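Local structure of HTH-type transcriptional regulator ascG (Escherichia coli, 3BRQ) at residues B[115-126]-B[275-283]; B[180-191]-B[208-219]. The protein represses the cryptic asc operon by binding DNA sequence-specifically as a transcription factor of the LacI family. All coordinates share one frame; numbering follows the deposited sequence.

Contact 1: residues B[115-126]-B[275-283]; sequences SSHSVWCDHKQT and FSPPKTFSG
His117 and Phe275 each hold CG anti to the carbonyl carbon (chi1 -63° and -68°), and from there the imidazole and the phenyl ring come face over face, centroids 3.6 Å apart and planes only 12° from parallel. The side chains cross at about a right angle, yet the rings overlap almost centre on centre. This stack closes one end of a pairing between two of the connections that cross between the subdomains in the periplasmic-binding-protein-like fold of the LacI family: residues 115-126 pass through strand 118-119, an outermost strand of the parallel sheet, into helix 123-136, and residues 275-283 lead from helix 255-270 to strand 284-286. Ser116 lies beside the stack, its OG 3.3 Å from Phe275 CB and in a weak hydrogen bond with His117 ND1. A serine in place of Phe275 would remove the ring and would probably strip one face of the imidazole of its cover, leaving His117 freer to turn. Nearby, one water donates to both Ser116 O and Ser276 O; a second joins Trp120 N to Lys279 O. Thr280 CG2 then meets the indole of Trp120 at its edge, 3.7 Å from CD1. Farther along, the backbones form a single bridge at Cys121 and Phe281. Asp122 N gives Phe281 O a nearly straight bond of 3.1 Å from above the carbonyl plane, while the return bond from Phe281 N to Trp120 O is weak. Val119 CG1 touches Phe281 CE2, and Ile262 and Met258 of helix 255-270 pack on Val119 and Phe281 respectively. Asp122 also caps the helix that follows, OD1 accepting from Gln125 N. One turn after Asp122, Thr126 CG2 sits 3.3 Å from Gly283 N, a buried amide with no hydrogen-bond partner in the model.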
loop_
_atom_site.group_PDB
_atom_site.type_symbol
_atom_site.label_atom_id
_atom_site.label_comp_id
_atom_site.label_asym_id
_atom_site.label_seq_id
_atom_site.Cartn_x
_atom_site.Cartn_y
_atom_site.Cartn_z
ATOM N N SER B 115 8.027 22.267 18.928
ATOM C CA SER B 115 6.905 21.326 19.102
ATOM C C SER B 115 5.674 21.684 18.282
ATOM O O SER B 115 4.924 20.787 17.884
ATOM C CB SER B 115 6.546 21.189 20.578
ATOM O OG SER B 115 6.408 22.485 21.142
ATOM N N SER B 116 5.485 22.977 17.998
ATOM C CA SER B 116 4.387 23.436 17.132
ATOM C C SER B 116 4.549 23.043 15.649
ATOM O O SER B 116 3.593 23.084 14.871
ATOM C CB SER B 116 4.210 24.959 17.263
ATOM O OG SER B 116 5.384 25.635 16.792
ATOM N N HIS B 117 5.757 22.618 15.287
ATOM C CA HIS B 117 6.067 22.105 13.943
ATOM C C HIS B 117 5.826 20.594 13.822
ATOM O O HIS B 117 6.112 20.039 12.769
ATOM C CB HIS B 117 7.537 22.396 13.562
ATOM C CG HIS B 117 7.883 23.861 13.465
ATOM N ND1 HIS B 117 7.569 24.787 14.451
ATOM C CD2 HIS B 117 8.531 24.554 12.498
ATOM C CE1 HIS B 117 7.997 25.984 14.081
ATOM N NE2 HIS B 117 8.608 25.864 12.915
ATOM N N SER B 118 5.306 19.924 14.853
ATOM C CA SER B 118 4.955 18.493 14.682
ATOM C C SER B 118 3.498 18.101 14.690
ATOM O O SER B 118 2.657 18.709 15.381
ATOM C CB SER B 118 5.743 17.545 15.562
ATOM O OG SER B 118 5.912 18.046 16.849
ATOM N N VAL B 119 3.190 17.138 13.828
ATOM C CA VAL B 119 1.910 16.483 13.884
ATOM C C VAL B 119 2.206 15.015 14.220
ATOM O O VAL B 119 2.828 14.283 13.432
ATOM C CB VAL B 119 1.083 16.684 12.582
ATOM C CG1 VAL B 119 -0.183 15.880 12.637
ATOM C CG2 VAL B 119 0.705 18.161 12.424
ATOM N N TRP B 120 1.724 14.583 15.374
ATOM C CA TRP B 120 2.092 13.290 15.858
ATOM C C TRP B 120 0.951 12.525 16.544
ATOM O O TRP B 120 -0.016 13.111 17.030
ATOM C CB TRP B 120 3.339 13.455 16.726
ATOM C CG TRP B 120 3.133 13.356 18.168
ATOM C CD1 TRP B 120 2.400 14.182 18.965
ATOM C CD2 TRP B 120 3.683 12.358 19.013
ATOM N NE1 TRP B 120 2.449 13.749 20.269
ATOM C CE2 TRP B 120 3.231 12.627 20.326
ATOM C CE3 TRP B 120 4.532 11.263 18.789
ATOM C CZ2 TRP B 120 3.594 11.834 21.426
ATOM C CZ3 TRP B 120 4.903 10.483 19.876
ATOM C CH2 TRP B 120 4.433 10.767 21.174
ATOM N N CYS B 121 1.072 11.204 16.530
ATOM C CA CYS B 121 0.093 10.304 17.117
ATOM C C CYS B 121 0.857 9.572 18.186
ATOM O O CYS B 121 2.009 9.191 17.985
ATOM C CB CYS B 121 -0.438 9.319 16.073
ATOM S SG CYS B 121 -1.544 8.096 16.801
ATOM N N ASP B 122 0.261 9.434 19.348
ATOM C CA ASP B 122 0.966 8.811 20.464
ATOM C C ASP B 122 0.815 7.302 20.292
ATOM O O ASP B 122 -0.065 6.721 20.867
ATOM C CB ASP B 122 0.380 9.266 21.811
ATOM C CG ASP B 122 1.259 8.875 22.975
ATOM O OD1 ASP B 122 2.036 7.897 22.868
ATOM O OD2 ASP B 122 1.174 9.557 24.018
ATOM N N HIS B 123 1.648 6.693 19.444
ATOM C CA HIS B 123 1.672 5.237 19.213
ATOM C C HIS B 123 1.905 4.421 20.474
ATOM O O HIS B 123 1.317 3.351 20.685
ATOM C CB HIS B 123 2.790 4.873 18.227
ATOM C CG HIS B 123 2.610 5.446 16.857
ATOM N ND1 HIS B 123 1.490 5.198 16.083
ATOM C CD2 HIS B 123 3.424 6.233 16.110
ATOM C CE1 HIS B 123 1.633 5.802 14.918
ATOM N NE2 HIS B 123 2.795 6.435 14.910
ATOM N N LYS B 124 2.797 4.896 21.324
ATOM C CA LYS B 124 2.944 4.235 22.597
ATOM C C LYS B 124 1.613 4.112 23.363
ATOM O O LYS B 124 1.214 3.000 23.771
ATOM C CB LYS B 124 4.018 4.901 23.432
ATOM C CG LYS B 124 4.281 4.137 24.709
ATOM C CD LYS B 124 5.154 4.983 25.622
ATOM C CE LYS B 124 5.851 4.041 26.535
ATOM N NZ LYS B 124 6.235 4.588 27.877
ATOM N N GLN B 125 0.910 5.223 23.518
ATOM C CA GLN B 125 -0.384 5.207 24.211
ATOM C C GLN B 125 -1.401 4.300 23.544
ATOM O O GLN B 125 -2.093 3.531 24.246
ATOM C CB GLN B 125 -0.988 6.613 24.325
ATOM C CG GLN B 125 -2.194 6.701 25.322
ATOM C CD GLN B 125 -1.820 6.344 26.763
ATOM O OE1 GLN B 125 -0.836 6.857 27.296
ATOM N NE2 GLN B 125 -2.595 5.446 27.393
ATOM N N THR B 126 -1.458 4.342 22.201
ATOM C CA THR B 126 -2.418 3.471 21.490
ATOM C C THR B 126 -2.125 2.040 21.782
ATOM O O THR B 126 -3.043 1.234 21.900
ATOM C CB THR B 126 -2.370 3.653 19.983
ATOM O OG1 THR B 126 -1.078 3.240 19.518
ATOM C CG2 THR B 126 -2.528 5.103 19.641
ATOM N N PHE B 275 2.705 29.521 13.747
ATOM C CA PHE B 275 2.730 28.161 14.298
ATOM C C PHE B 275 2.027 28.059 15.658
ATOM O O PHE B 275 2.635 28.323 16.699
ATOM C CB PHE B 275 4.170 27.666 14.466
ATOM C CG PHE B 275 4.903 27.438 13.181
ATOM C CD1 PHE B 275 4.805 26.209 12.518
ATOM C CD2 PHE B 275 5.724 28.439 12.645
ATOM C CE1 PHE B 275 5.496 25.975 11.318
ATOM C CE2 PHE B 275 6.441 28.214 11.444
ATOM C CZ PHE B 275 6.317 26.978 10.779
ATOM N N SER B 276 0.765 27.636 15.654
ATOM C CA SER B 276 -0.001 27.430 16.896
ATOM C C SER B 276 0.152 26.015 17.459
ATOM O O SER B 276 0.537 25.105 16.728
ATOM C CB SER B 276 -1.467 27.727 16.631
ATOM O OG SER B 276 -1.674 27.870 15.235
ATOM N N PRO B 277 -0.160 25.821 18.760
ATOM C CA PRO B 277 0.051 24.543 19.440
ATOM C C PRO B 277 -0.623 23.362 18.752
ATOM O O PRO B 277 -1.672 23.541 18.113
ATOM C CB PRO B 277 -0.586 24.770 20.808
ATOM C CG PRO B 277 -0.478 26.233 21.019
ATOM C CD PRO B 277 -0.746 26.818 19.674
ATOM N N PRO B 278 -0.016 22.159 18.895
ATOM C CA PRO B 278 -0.362 20.892 18.234
ATOM C C PRO B 278 -1.691 20.231 18.639
ATOM O O PRO B 278 -1.871 19.872 19.809
ATOM C CB PRO B 278 0.801 19.969 18.653
ATOM C CG PRO B 278 1.261 20.512 19.963
ATOM C CD PRO B 278 1.155 21.994 19.785
ATOM N N LYS B 279 -2.608 20.072 17.689
ATOM C CA LYS B 279 -3.651 19.044 17.818
ATOM C C LYS B 279 -2.914 17.719 17.773
ATOM O O LYS B 279 -2.395 17.362 16.718
ATOM C CB LYS B 279 -4.623 19.080 16.629
ATOM C CG LYS B 279 -5.782 20.043 16.781
ATOM C CD LYS B 279 -6.825 19.873 15.669
ATOM C CE LYS B 279 -8.041 20.764 15.951
ATOM N NZ LYS B 279 -8.848 21.030 14.723
ATOM N N THR B 280 -2.800 17.023 18.901
ATOM C CA THR B 280 -2.193 15.685 18.896
ATOM C C THR B 280 -3.265 14.596 18.716
ATOM O O THR B 280 -4.470 14.832 18.905
ATOM C CB THR B 280 -1.359 15.363 20.162
ATOM O OG1 THR B 280 -2.232 15.338 21.297
ATOM C CG2 THR B 280 -0.222 16.386 20.382
ATOM N N PHE B 281 -2.790 13.405 18.370
ATOM C CA PHE B 281 -3.641 12.360 17.811
ATOM C C PHE B 281 -3.435 11.041 18.559
ATOM O O PHE B 281 -2.459 10.878 19.313
ATOM C CB PHE B 281 -3.375 12.226 16.306
ATOM C CG PHE B 281 -3.769 13.450 15.516
ATOM C CD1 PHE B 281 -5.026 13.552 14.948
ATOM C CD2 PHE B 281 -2.896 14.532 15.379
ATOM C CE1 PHE B 281 -5.410 14.701 14.223
ATOM C CE2 PHE B 281 -3.279 15.691 14.644
ATOM C CZ PHE B 281 -4.541 15.759 14.071
ATOM N N SER B 282 -4.400 10.140 18.389
ATOM C CA SER B 282 -4.418 8.823 19.021
ATOM C C SER B 282 -5.306 7.941 18.158
ATOM O O SER B 282 -6.272 8.410 17.550
ATOM C CB SER B 282 -4.998 8.905 20.450
ATOM O OG SER B 282 -6.219 9.664 20.458
ATOM N N GLY B 283 -4.973 6.667 18.100
ATOM C CA GLY B 283 -5.796 5.704 17.395
ATOM C C GLY B 283 -6.879 5.146 18.298
ATOM O O GLY B 283 -6.879 5.380 19.533
HETATM O O HOH W 1 1.650 24.851 13.998
HETATM O O HOH W 2 0.328 16.566 16.965
#

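Contact 2: residues B[180-191]-B[208-219]; sequences GKWTPASGAEGV and NDDMAIGAMKAL
Met211, modelled as selenomethionine, reaches across to Gly187 with its first carbon: CB lies 3.9 Å from Gly187 CA, where the partner has no side chain to intervene. CG drops against the N-terminal end of helix 184-191, 3.2 Å from Thr183 O and also touching Ser186 OG. SE continues to Trp182 N at 3.5 Å. A bend at chi3 (66°) then swings CE onto Gly180 CA, 3.4 Å away, a spot that even a CB on residue 180 would block. In the alpha/beta fold of this subdomain the two helices follow strands 177-178 and 203-206, and Met211 and Ala215 also pack on Leu145 of the strand between them. The axes of helices 184-191 and 209-219 close to 6.4 Å and cross at -46°, consistent with glycines on both: a CB on Gly187 or Gly214 would clash with the opposite backbone. Farther along, Val191 fits its methyls against Ala215, Ala218 and Leu219. Pro184 and Ala188 also meet Tyr243 of the second subunit. Asn208 OD1 caps Met211 N, while ND2 donates to an in-plane lone pair of Trp182 O, 2.9 Å from ND2 to O with an N-H...O angle of 169°. The indole of Trp182 receives Asn208 CG at its edge, 3.7 Å from CE3; NE1 bonds Ser148 OG and the ring stacks on Tyr31 beside a bound sodium ion, consistent with the family's ligand cleft between subdomains.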
loop_
_atom_site.group_PDB
_atom_site.type_symbol
_atom_site.label_atom_id
_atom_site.label_comp_id
_atom_site.label_asym_id
_atom_site.label_seq_id
_atom_site.Cartn_x
_atom_site.Cartn_y
_atom_site.Cartn_z
ATOM N N GLY B 180 9.625 -9.138 14.489
ATOM C CA GLY B 180 9.012 -9.336 13.170
ATOM C C GLY B 180 9.513 -8.227 12.253
ATOM O O GLY B 180 10.362 -7.395 12.652
ATOM N N LYS B 181 9.011 -8.205 11.024
ATOM C CA LYS B 181 9.575 -7.324 9.984
ATOM C C LYS B 181 8.474 -6.674 9.174
ATOM O O LYS B 181 8.776 -6.151 8.109
ATOM C CB LYS B 181 10.460 -8.069 8.980
ATOM C CG LYS B 181 11.219 -9.267 9.469
ATOM C CD LYS B 181 12.551 -9.467 8.752
ATOM C CE LYS B 181 13.732 -9.034 9.692
ATOM N NZ LYS B 181 15.055 -9.614 9.244
ATOM N N TRP B 182 7.233 -6.690 9.703
ATOM C CA TRP B 182 6.068 -6.014 9.152
ATOM C C TRP B 182 5.442 -6.813 7.994
ATOM O O TRP B 182 4.369 -6.463 7.539
ATOM C CB TRP B 182 6.343 -4.577 8.625
ATOM C CG TRP B 182 6.990 -3.548 9.531
ATOM C CD1 TRP B 182 8.239 -3.008 9.376
ATOM C CD2 TRP B 182 6.418 -2.892 10.665
ATOM N NE1 TRP B 182 8.475 -2.068 10.334
ATOM C CE2 TRP B 182 7.370 -1.959 11.135
ATOM C CE3 TRP B 182 5.204 -3.001 11.333
ATOM C CZ2 TRP B 182 7.145 -1.145 12.242
ATOM C CZ3 TRP B 182 4.968 -2.186 12.410
ATOM C CH2 TRP B 182 5.929 -1.275 12.872
ATOM N N THR B 183 6.093 -7.861 7.537
ATOM C CA THR B 183 5.557 -8.716 6.444
ATOM C C THR B 183 4.623 -9.820 7.009
ATOM O O THR B 183 4.814 -10.249 8.167
ATOM C CB THR B 183 6.709 -9.426 5.722
ATOM O OG1 THR B 183 7.350 -10.315 6.650
ATOM C CG2 THR B 183 7.764 -8.386 5.156
ATOM N N PRO B 184 3.635 -10.304 6.198
ATOM C CA PRO B 184 2.803 -11.450 6.580
ATOM C C PRO B 184 3.651 -12.677 6.940
ATOM O O PRO B 184 3.400 -13.294 8.037
ATOM C CB PRO B 184 1.951 -11.734 5.315
ATOM C CG PRO B 184 1.883 -10.412 4.581
ATOM C CD PRO B 184 3.255 -9.754 4.876
ATOM N N ALA B 185 4.688 -12.975 6.115
ATOM C CA ALA B 185 5.578 -14.112 6.429
ATOM C C ALA B 185 6.196 -13.992 7.827
ATOM O O ALA B 185 6.364 -14.992 8.532
ATOM C CB ALA B 185 6.692 -14.198 5.461
ATOM N N SER B 186 6.589 -12.787 8.186
ATOM C CA SER B 186 7.271 -12.606 9.455
ATOM C C SER B 186 6.234 -12.813 10.557
ATOM O O SER B 186 6.585 -13.177 11.694
ATOM C CB SER B 186 7.951 -11.217 9.555
ATOM O OG SER B 186 6.972 -10.201 9.460
ATOM N N GLY B 187 4.965 -12.551 10.250
ATOM C CA GLY B 187 3.878 -12.820 11.205
ATOM C C GLY B 187 3.690 -14.316 11.441
ATOM O O GLY B 187 3.586 -14.792 12.587
ATOM N N ALA B 188 3.615 -15.078 10.345
ATOM C CA ALA B 188 3.391 -16.517 10.445
ATOM C C ALA B 188 4.591 -17.167 11.190
ATOM O O ALA B 188 4.427 -18.071 12.028
ATOM C CB ALA B 188 3.221 -17.122 9.021
ATOM N N GLU B 189 5.786 -16.708 10.858
ATOM C CA GLU B 189 7.032 -17.298 11.376
ATOM C C GLU B 189 7.198 -16.926 12.837
ATOM O O GLU B 189 7.792 -17.690 13.614
ATOM C CB GLU B 189 8.222 -16.759 10.550
ATOM C CG GLU B 189 8.450 -17.520 9.234
ATOM C CD GLU B 189 9.232 -16.747 8.135
ATOM O OE1 GLU B 189 10.070 -15.891 8.447
ATOM O OE2 GLU B 189 8.981 -16.987 6.910
ATOM N N GLY B 190 6.736 -15.719 13.180
ATOM C CA GLY B 190 6.801 -15.187 14.568
ATOM C C GLY B 190 5.910 -16.039 15.412
ATOM O O GLY B 190 6.320 -16.501 16.469
ATOM N N VAL B 191 4.726 -16.379 14.876
ATOM C CA VAL B 191 3.818 -17.237 15.642
ATOM C C VAL B 191 4.323 -18.665 15.785
ATOM O O VAL B 191 4.240 -19.231 16.878
ATOM C CB VAL B 191 2.363 -17.260 15.075
ATOM C CG1 VAL B 191 1.830 -18.636 15.111
ATOM C CG2 VAL B 191 1.458 -16.450 16.013
ATOM N N ASN B 208 1.436 -4.816 13.165
ATOM C CA ASN B 208 0.648 -4.267 12.066
ATOM C C ASN B 208 -0.344 -5.336 11.550
ATOM O O ASN B 208 -0.284 -6.507 11.921
ATOM C CB ASN B 208 1.541 -3.710 10.927
ATOM C CG ASN B 208 2.257 -4.819 10.101
ATOM O OD1 ASN B 208 2.481 -5.913 10.576
ATOM N ND2 ASN B 208 2.662 -4.487 8.874
ATOM N N ASP B 209 -1.258 -4.951 10.679
ATOM C CA ASP B 209 -2.272 -5.943 10.307
ATOM C C ASP B 209 -1.636 -7.031 9.529
ATOM O O ASP B 209 -2.003 -8.164 9.723
ATOM C CB ASP B 209 -3.433 -5.319 9.535
ATOM C CG ASP B 209 -4.333 -4.486 10.432
ATOM O OD1 ASP B 209 -4.176 -4.546 11.683
ATOM O OD2 ASP B 209 -5.209 -3.775 9.855
ATOM N N ASP B 210 -0.670 -6.724 8.668
ATOM C CA ASP B 210 -0.020 -7.794 7.836
ATOM C C ASP B 210 0.541 -8.942 8.638
ATOM O O ASP B 210 0.311 -10.084 8.317
ATOM C CB ASP B 210 1.047 -7.245 6.902
ATOM C CG ASP B 210 0.415 -6.526 5.678
ATOM O OD1 ASP B 210 -0.810 -6.538 5.562
ATOM O OD2 ASP B 210 1.121 -5.964 4.837
HETATM N N MSE B 211 1.310 -8.638 9.690
HETATM C CA MSE B 211 1.766 -9.659 10.565
HETATM C C MSE B 211 0.637 -10.353 11.319
HETATM O O MSE B 211 0.732 -11.564 11.530
HETATM C CB MSE B 211 2.812 -9.072 11.548
HETATM C CG MSE B 211 4.145 -8.637 10.809
HETATM SE SE MSE B 211 5.436 -8.210 12.251
HETATM C CE MSE B 211 5.664 -9.876 13.019
ATOM N N ALA B 212 -0.421 -9.638 11.725
ATOM C CA ALA B 212 -1.525 -10.252 12.470
ATOM C C ALA B 212 -2.181 -11.271 11.510
ATOM O O ALA B 212 -2.597 -12.326 11.933
ATOM C CB ALA B 212 -2.543 -9.215 12.908
ATOM N N ILE B 213 -2.264 -10.942 10.239
ATOM C CA ILE B 213 -2.900 -11.900 9.289
ATOM C C ILE B 213 -1.988 -13.126 9.079
ATOM O O ILE B 213 -2.457 -14.277 9.105
ATOM C CB ILE B 213 -3.262 -11.237 7.955
ATOM C CG1 ILE B 213 -4.411 -10.234 8.138
ATOM C CG2 ILE B 213 -3.693 -12.313 6.878
ATOM C CD1 ILE B 213 -4.511 -9.132 7.018
ATOM N N GLY B 214 -0.681 -12.894 8.967
ATOM C CA GLY B 214 0.213 -14.025 8.861
ATOM C C GLY B 214 0.038 -14.897 10.068
ATOM O O GLY B 214 0.065 -16.144 9.977
ATOM N N ALA B 215 -0.074 -14.247 11.230
ATOM C CA ALA B 215 -0.130 -14.960 12.488
ATOM C C ALA B 215 -1.457 -15.752 12.658
ATOM O O ALA B 215 -1.440 -16.918 12.975
ATOM C CB ALA B 215 0.140 -13.940 13.705
HETATM N N MSE B 216 -2.602 -15.143 12.343
HETATM C CA MSE B 216 -3.837 -15.905 12.263
HETATM C C MSE B 216 -3.725 -17.130 11.319
HETATM O O MSE B 216 -4.366 -18.167 11.555
HETATM C CB MSE B 216 -5.009 -15.031 11.827
HETATM C CG MSE B 216 -5.468 -14.108 12.896
HETATM SE SE MSE B 216 -7.042 -13.105 12.578
HETATM C CE MSE B 216 -6.728 -12.458 10.777
ATOM N N LYS B 217 -2.909 -17.041 10.281
ATOM C CA LYS B 217 -2.814 -18.174 9.325
ATOM C C LYS B 217 -2.053 -19.320 9.999
ATOM O O LYS B 217 -2.471 -20.469 10.029
ATOM C CB LYS B 217 -2.153 -17.740 7.988
ATOM C CG LYS B 217 -1.915 -18.862 6.983
ATOM C CD LYS B 217 -3.209 -19.261 6.279
ATOM C CE LYS B 217 -2.990 -20.340 5.232
ATOM N NZ LYS B 217 -4.332 -20.740 4.642
ATOM N N ALA B 218 -0.954 -18.973 10.623
ATOM C CA ALA B 218 -0.102 -19.998 11.226
ATOM C C ALA B 218 -0.853 -20.639 12.408
ATOM O O ALA B 218 -0.728 -21.851 12.657
ATOM C CB ALA B 218 1.228 -19.396 11.619
ATOM N N LEU B 219 -1.682 -19.847 13.080
ATOM C CA LEU B 219 -2.441 -20.337 14.204
ATOM C C LEU B 219 -3.527 -21.324 13.720
ATOM O O LEU B 219 -3.687 -22.413 14.281
ATOM C CB LEU B 219 -3.055 -19.162 15.013
ATOM C CG LEU B 219 -2.148 -18.307 15.913
ATOM C CD1 LEU B 219 -2.882 -17.055 16.370
ATOM C CD2 LEU B 219 -1.696 -19.135 17.124
#

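How the contacts relate
Contact 2 lies within one subdomain and is largely buried, whereas contact 1 pairs two of the connections between the subdomains and is only partly buried. Their centres are 29 Å apart, on opposite sides of the chain's centre, and the nearest atoms stay about 8 Å from each other. Contact 1 pairs extended chain, with ring stacking, a short backbone bridge and shared waters; contact 2 joins two helices through glycines, CA-H...O contacts and small apolar side chains. Helix 152-167 meets both: Arg157 touches His123 of contact 1 and Trp182 of contact 2. The second subunit packs against contact 2 but leaves the segments of contact 1 untouched.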